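Local coordinates for probable GTPase engC (Thermotoga maritima, PDB 1U0L) that hydrolyses GTP through a circularly permuted GTPase domain and probably assists late maturation of the 30S ribosomal subunit, at the guanosine-5'-diphosphate site. Sequence-based numbering; all coordinates share one arbitrary frame.

The guanosine-5'-diphosphate site. Residues 123-124, 126-127, 153-155, 177-184, 195. With GDP (guanosine-5'-diphosphate), chain B.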
ATOM      1  N   ASN A 123      -3.522  13.851  -6.830  1.00 29.06           N
ATOM      2  CA  ASN A 123      -4.093  13.788  -8.177  1.00 28.65           C
ATOM      3  C   ASN A 123      -5.108  14.896  -8.552  1.00 29.56           C
ATOM      4  O   ASN A 123      -5.486  15.726  -7.724  1.00 27.40           O
ATOM      5  CB  ASN A 123      -4.744  12.415  -8.359  1.00 20.58           C
ATOM      6  CG  ASN A 123      -5.147  12.144  -9.796  1.00 21.92           C
ATOM      7  OD1 ASN A 123      -6.186  11.514 -10.050  1.00 20.97           O
ATOM      8  ND2 ASN A 123      -4.324  12.608 -10.746  1.00 17.89           N
ATOM      9  N   LYS A 124      -5.539  14.897  -9.812  1.00 29.20           N
ATOM     10  CA  LYS A 124      -6.523  15.867 -10.295  1.00 29.49           C
ATOM     11  C   LYS A 124      -6.019  17.307 -10.263  1.00 31.76           C
ATOM     12  O   LYS A 124      -6.798  18.234 -10.044  1.00 30.45           O
ATOM     13  CB  LYS A 124      -7.811  15.793  -9.461  1.00 18.35           C
ATOM     14  CG  LYS A 124      -8.549  14.459  -9.470  1.00 16.63           C
ATOM     15  CD  LYS A 124     -10.051  14.692  -9.299  1.00 15.80           C
ATOM     16  CE  LYS A 124     -10.784  13.544  -8.602  1.00 13.89           C
ATOM     17  NZ  LYS A 124     -10.962  12.381  -9.474  1.00 12.54           N
ATOM     18  N   ASP A 126      -5.206  19.167 -12.594  1.00 34.74           N
ATOM     19  CA  ASP A 126      -5.804  19.947 -13.671  1.00 36.70           C
ATOM     20  C   ASP A 126      -7.065  20.675 -13.248  1.00 38.36           C
ATOM     21  O   ASP A 126      -7.507  21.607 -13.917  1.00 38.79           O
ATOM     22  CB  ASP A 126      -6.132  19.048 -14.860  1.00 26.75           C
ATOM     23  CG  ASP A 126      -7.111  17.953 -14.499  1.00 29.29           C
ATOM     24  OD1 ASP A 126      -6.681  16.974 -13.855  1.00 31.47           O
ATOM     25  OD2 ASP A 126      -8.306  18.077 -14.838  1.00 28.10           O
ATOM     26  N   LEU A 127      -7.636  20.254 -12.130  1.00 44.81           N
ATOM     27  CA  LEU A 127      -8.878  20.836 -11.632  1.00 45.87           C
ATOM     28  C   LEU A 127      -8.692  21.961 -10.622  1.00 47.16           C
ATOM     29  O   LEU A 127      -9.611  22.739 -10.378  1.00 49.28           O
ATOM     30  CB  LEU A 127      -9.703  19.734 -10.974  1.00 32.88           C
ATOM     31  CG  LEU A 127     -11.098  19.352 -11.454  1.00 33.96           C
ATOM     32  CD1 LEU A 127     -11.069  18.933 -12.917  1.00 33.77           C
ATOM     33  CD2 LEU A 127     -11.600  18.212 -10.570  1.00 35.48           C
ATOM     34  N   SER A 153      -2.167  14.179 -12.937  1.00 27.84           N
ATOM     35  CA  SER A 153      -3.440  14.422 -13.599  1.00 26.91           C
ATOM     36  C   SER A 153      -3.651  13.268 -14.552  1.00 26.83           C
ATOM     37  O   SER A 153      -3.005  13.198 -15.593  1.00 27.88           O
ATOM     38  CB  SER A 153      -3.449  15.714 -14.396  1.00 26.43           C
ATOM     39  OG  SER A 153      -4.735  15.895 -14.986  1.00 23.76           O
ATOM     40  N   ALA A 154      -4.533  12.347 -14.187  1.00 19.28           N
ATOM     41  CA  ALA A 154      -4.819  11.203 -15.035  1.00 22.36           C
ATOM     42  C   ALA A 154      -5.206  11.708 -16.422  1.00 25.29           C
ATOM     43  O   ALA A 154      -4.840  11.110 -17.434  1.00 25.93           O
ATOM     44  CB  ALA A 154      -5.950  10.382 -14.444  1.00 71.06           C
ATOM     45  N   LYS A 155      -5.934  12.824 -16.453  1.00 41.35           N
ATOM     46  CA  LYS A 155      -6.392  13.436 -17.701  1.00 43.14           C
ATOM     47  C   LYS A 155      -5.278  14.085 -18.527  1.00 42.39           C
ATOM     48  O   LYS A 155      -5.016  13.695 -19.664  1.00 44.11           O
ATOM     49  CB  LYS A 155      -7.461  14.489 -17.390  1.00 62.13           C
ATOM     50  CG  LYS A 155      -8.772  13.943 -16.861  1.00 67.88           C
ATOM     51  CD  LYS A 155      -9.541  13.181 -17.939  1.00 73.34           C
ATOM     52  CE  LYS A 155     -10.882  12.674 -17.417  1.00 74.91           C
ATOM     53  NZ  LYS A 155     -11.767  13.795 -16.977  1.00 75.61           N
ATOM     54  N   LEU A 177      -9.297   7.212  -1.075  1.00 23.45           N
ATOM     55  CA  LEU A 177     -10.753   7.321  -1.053  1.00 21.86           C
ATOM     56  C   LEU A 177     -11.398   7.142  -2.445  1.00 23.18           C
ATOM     57  O   LEU A 177     -10.854   7.574  -3.471  1.00 23.05           O
ATOM     58  CB  LEU A 177     -11.161   8.678  -0.476  1.00 15.13           C
ATOM     59  CG  LEU A 177     -10.854   8.984   0.997  1.00 15.02           C
ATOM     60  CD1 LEU A 177     -11.173  10.450   1.239  1.00 11.54           C
ATOM     61  CD2 LEU A 177     -11.657   8.103   1.942  1.00 11.58           C
ATOM     62  N   SER A 178     -12.565   6.504  -2.472  1.00 19.73           N
ATOM     63  CA  SER A 178     -13.277   6.265  -3.722  1.00 20.45           C
ATOM     64  C   SER A 178     -13.479   7.545  -4.475  1.00 20.09           C
ATOM     65  O   SER A 178     -13.952   8.527  -3.911  1.00 20.48           O
ATOM     66  CB  SER A 178     -14.633   5.646  -3.447  1.00 29.23           C
ATOM     67  OG  SER A 178     -14.496   4.646  -2.445  1.00 37.21           O
ATOM     68  N   GLY A 179     -13.101   7.533  -5.749  1.00 23.10           N
ATOM     69  CA  GLY A 179     -13.264   8.696  -6.601  1.00 21.72           C
ATOM     70  C   GLY A 179     -12.025   9.539  -6.766  1.00 22.22           C
ATOM     71  O   GLY A 179     -11.935  10.356  -7.685  1.00 25.09           O
ATOM     72  N   VAL A 180     -11.054   9.334  -5.884  1.00 21.85           N
ATOM     73  CA  VAL A 180      -9.817  10.105  -5.903  1.00 20.41           C
ATOM     74  C   VAL A 180      -9.065   9.976  -7.241  1.00 21.21           C
ATOM     75  O   VAL A 180      -8.227  10.816  -7.571  1.00 19.12           O
ATOM     76  CB  VAL A 180      -8.924   9.682  -4.716  1.00 17.41           C
ATOM     77  CG1 VAL A 180      -8.171   8.405  -5.055  1.00 18.93           C
ATOM     78  CG2 VAL A 180      -7.996  10.797  -4.348  1.00 14.84           C
ATOM     79  N   GLY A 181      -9.378   8.932  -8.012  1.00 29.19           N
ATOM     80  CA  GLY A 181      -8.745   8.744  -9.313  1.00 29.99           C
ATOM     81  C   GLY A 181      -7.808   7.558  -9.487  1.00 28.70           C
ATOM     82  O   GLY A 181      -7.036   7.514 -10.444  1.00 28.14           O
ATOM     83  N   LYS A 182      -7.885   6.590  -8.579  1.00 26.02           N
ATOM     84  CA  LYS A 182      -7.020   5.410  -8.611  1.00 27.70           C
ATOM     85  C   LYS A 182      -7.049   4.619  -9.927  1.00 30.87           C
ATOM     86  O   LYS A 182      -6.004   4.310 -10.503  1.00 30.16           O
ATOM     87  CB  LYS A 182      -7.356   4.490  -7.425  1.00 21.83           C
ATOM     88  CG  LYS A 182      -7.188   5.178  -6.061  1.00 21.59           C
ATOM     89  CD  LYS A 182      -7.336   4.238  -4.864  1.00 17.86           C
ATOM     90  CE  LYS A 182      -8.731   3.621  -4.765  1.00 17.42           C
ATOM     91  NZ  LYS A 182      -9.874   4.565  -4.531  1.00 15.26           N
ATOM     92  N   SER A 183      -8.243   4.306 -10.412  1.00 34.30           N
ATOM     93  CA  SER A 183      -8.378   3.559 -11.648  1.00 36.13           C
ATOM     94  C   SER A 183      -7.984   4.395 -12.874  1.00 36.43           C
ATOM     95  O   SER A 183      -7.457   3.862 -13.847  1.00 37.70           O
ATOM     96  CB  SER A 183      -9.817   3.057 -11.790  1.00 48.48           C
ATOM     97  OG  SER A 183      -9.916   2.044 -12.778  1.00 55.06           O
ATOM     98  N   SER A 184      -8.236   5.700 -12.828  1.00 30.66           N
ATOM     99  CA  SER A 184      -7.902   6.579 -13.948  1.00 30.75           C
ATOM    100  C   SER A 184      -6.402   6.727 -14.105  1.00 31.81           C
ATOM    101  O   SER A 184      -5.901   6.794 -15.231  1.00 32.86           O
ATOM    102  CB  SER A 184      -8.504   7.977 -13.767  1.00 35.46           C
ATOM    103  OG  SER A 184      -9.910   7.941 -13.606  1.00 34.15           O
ATOM    104  N   LEU A 195      -8.655  -0.864 -12.381  1.00 25.26           N
ATOM    105  CA  LEU A 195      -9.026  -1.460 -11.104  1.00 25.91           C
ATOM    106  C   LEU A 195     -10.296  -2.281 -11.238  1.00 27.12           C
ATOM    107  O   LEU A 195     -10.998  -2.177 -12.236  1.00 28.59           O
ATOM    108  CB  LEU A 195      -9.244  -0.368 -10.070  1.00 40.46           C
ATOM    109  CG  LEU A 195      -7.995   0.408  -9.664  1.00 40.81           C
ATOM    110  CD1 LEU A 195      -8.394   1.631  -8.849  1.00 42.29           C
ATOM    111  CD2 LEU A 195      -7.067  -0.500  -8.862  1.00 40.68           C
TER
HETATM  112  PB  GDP B 299     -11.140   5.656  -8.173  1.00 27.89           P
HETATM  113  O1B GDP B 299     -10.113   6.258  -7.265  1.00 28.31           O
HETATM  114  O2B GDP B 299     -12.384   5.171  -7.444  1.00 31.29           O
HETATM  115  O3B GDP B 299     -10.576   4.534  -9.073  1.00 29.58           O
HETATM  116  O3A GDP B 299     -11.642   6.882  -9.187  1.00 26.58           O
HETATM  117  PA  GDP B 299     -11.744   6.907 -10.754  1.00 30.77           P
HETATM  118  O1A GDP B 299     -12.857   6.036 -11.243  1.00 27.96           O
HETATM  119  O2A GDP B 299     -10.385   6.609 -11.374  1.00 27.51           O
HETATM  120  O5' GDP B 299     -12.065   8.463 -11.077  1.00 31.03           O
HETATM  121  C5' GDP B 299     -13.294   9.032 -10.617  1.00 31.21           C
HETATM  122  C4' GDP B 299     -13.754  10.108 -11.552  1.00 30.14           C
HETATM  123  O4' GDP B 299     -12.759  11.157 -11.506  1.00 29.63           O
HETATM  124  C3' GDP B 299     -13.980   9.686 -13.040  1.00 30.25           C
HETATM  125  O3' GDP B 299     -15.327  10.219 -13.435  1.00 28.14           O
HETATM  126  C2' GDP B 299     -12.856  10.388 -13.814  1.00 29.31           C
HETATM  127  O2' GDP B 299     -13.370  10.847 -15.058  1.00 30.23           O
HETATM  128  C1' GDP B 299     -12.346  11.483 -12.802  1.00 29.33           C
HETATM  129  N9  GDP B 299     -10.774  11.703 -12.704  1.00 26.31           N
HETATM  130  C8  GDP B 299      -9.852  10.781 -12.313  1.00 27.92           C
HETATM  131  N7  GDP B 299      -8.613  11.311 -12.326  1.00 25.93           N
HETATM  132  C5  GDP B 299      -8.777  12.625 -12.739  1.00 25.96           C
HETATM  133  C6  GDP B 299      -7.816  13.662 -12.933  1.00 27.37           C
HETATM  134  O6  GDP B 299      -6.600  13.574 -12.748  1.00 29.32           O
HETATM  135  N1  GDP B 299      -8.374  14.882 -13.370  1.00 27.95           N
HETATM  136  C2  GDP B 299      -9.733  15.043 -13.591  1.00 27.07           C
HETATM  137  N2  GDP B 299     -10.159  16.246 -14.014  1.00 25.00           N
HETATM  138  N3  GDP B 299     -10.641  14.052 -13.401  1.00 26.66           N
HETATM  139  C4  GDP B 299     -10.096  12.883 -12.983  1.00 24.65           C
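Guanine lies flat between two lysine chains. Lys124, of the NKxD motif, crosses one face with CG over the six-membered ring of GDP, 3.8 Å from the centroid; bends at chi2 and chi4 (-75°) then carry Lys124 NZ over the five-membered ring, where it makes a cation-pi contact and hydrogen-bonds to the ribose GDP O4' at 3.0 Å. The same NZ donates to Gly179 O, nearly along the C=O axis, and so ties the base-binding segment to the phosphate loop. Lys155, poorly ordered, covers the opposite face with its CG.

Asp126 points its carboxylate at N1 and N2 of the base. Its CG occupies the crowded position between backbone N and carbonyl carbon (chi1 60°), and the carboxylate receives two nearly straight bonds on its syn lone pairs, GDP N1 to Asp126 OD1 and the exocyclic GDP N2 to Asp126 OD2, both 2.7 Å. Ser153 OG hydrogen-bonds to Asp126 OD1 from above the carboxylate plane and is likely to steady it. An alanine in place of Asp126 would remove both carboxylate acceptors and would probably weaken the preference for guanine over adenine. The backbone N of the poorly ordered Ala154 donates to GDP O6 at 2.8 Å.

At the other end, the P-loop wraps the beta-phosphate. GDP O1B is gripped by the amides of Gly181 and Lys182 and by Lys182 NZ, a salt bridge of 3.2 Å, while Gly179 N holds O2B and Ser183 N holds O3B. Ser184 grasps the alpha-phosphate GDP O2A through both N and OG, the latter at 2.6 Å. The loop joins strand 171-175 to helix 182-189, whose N-terminal end faces the phosphates and would probably help offset their charge; the NKxD segment follows strand 117-122, preceding the P-loop in sequence, as the circular permutation dictates.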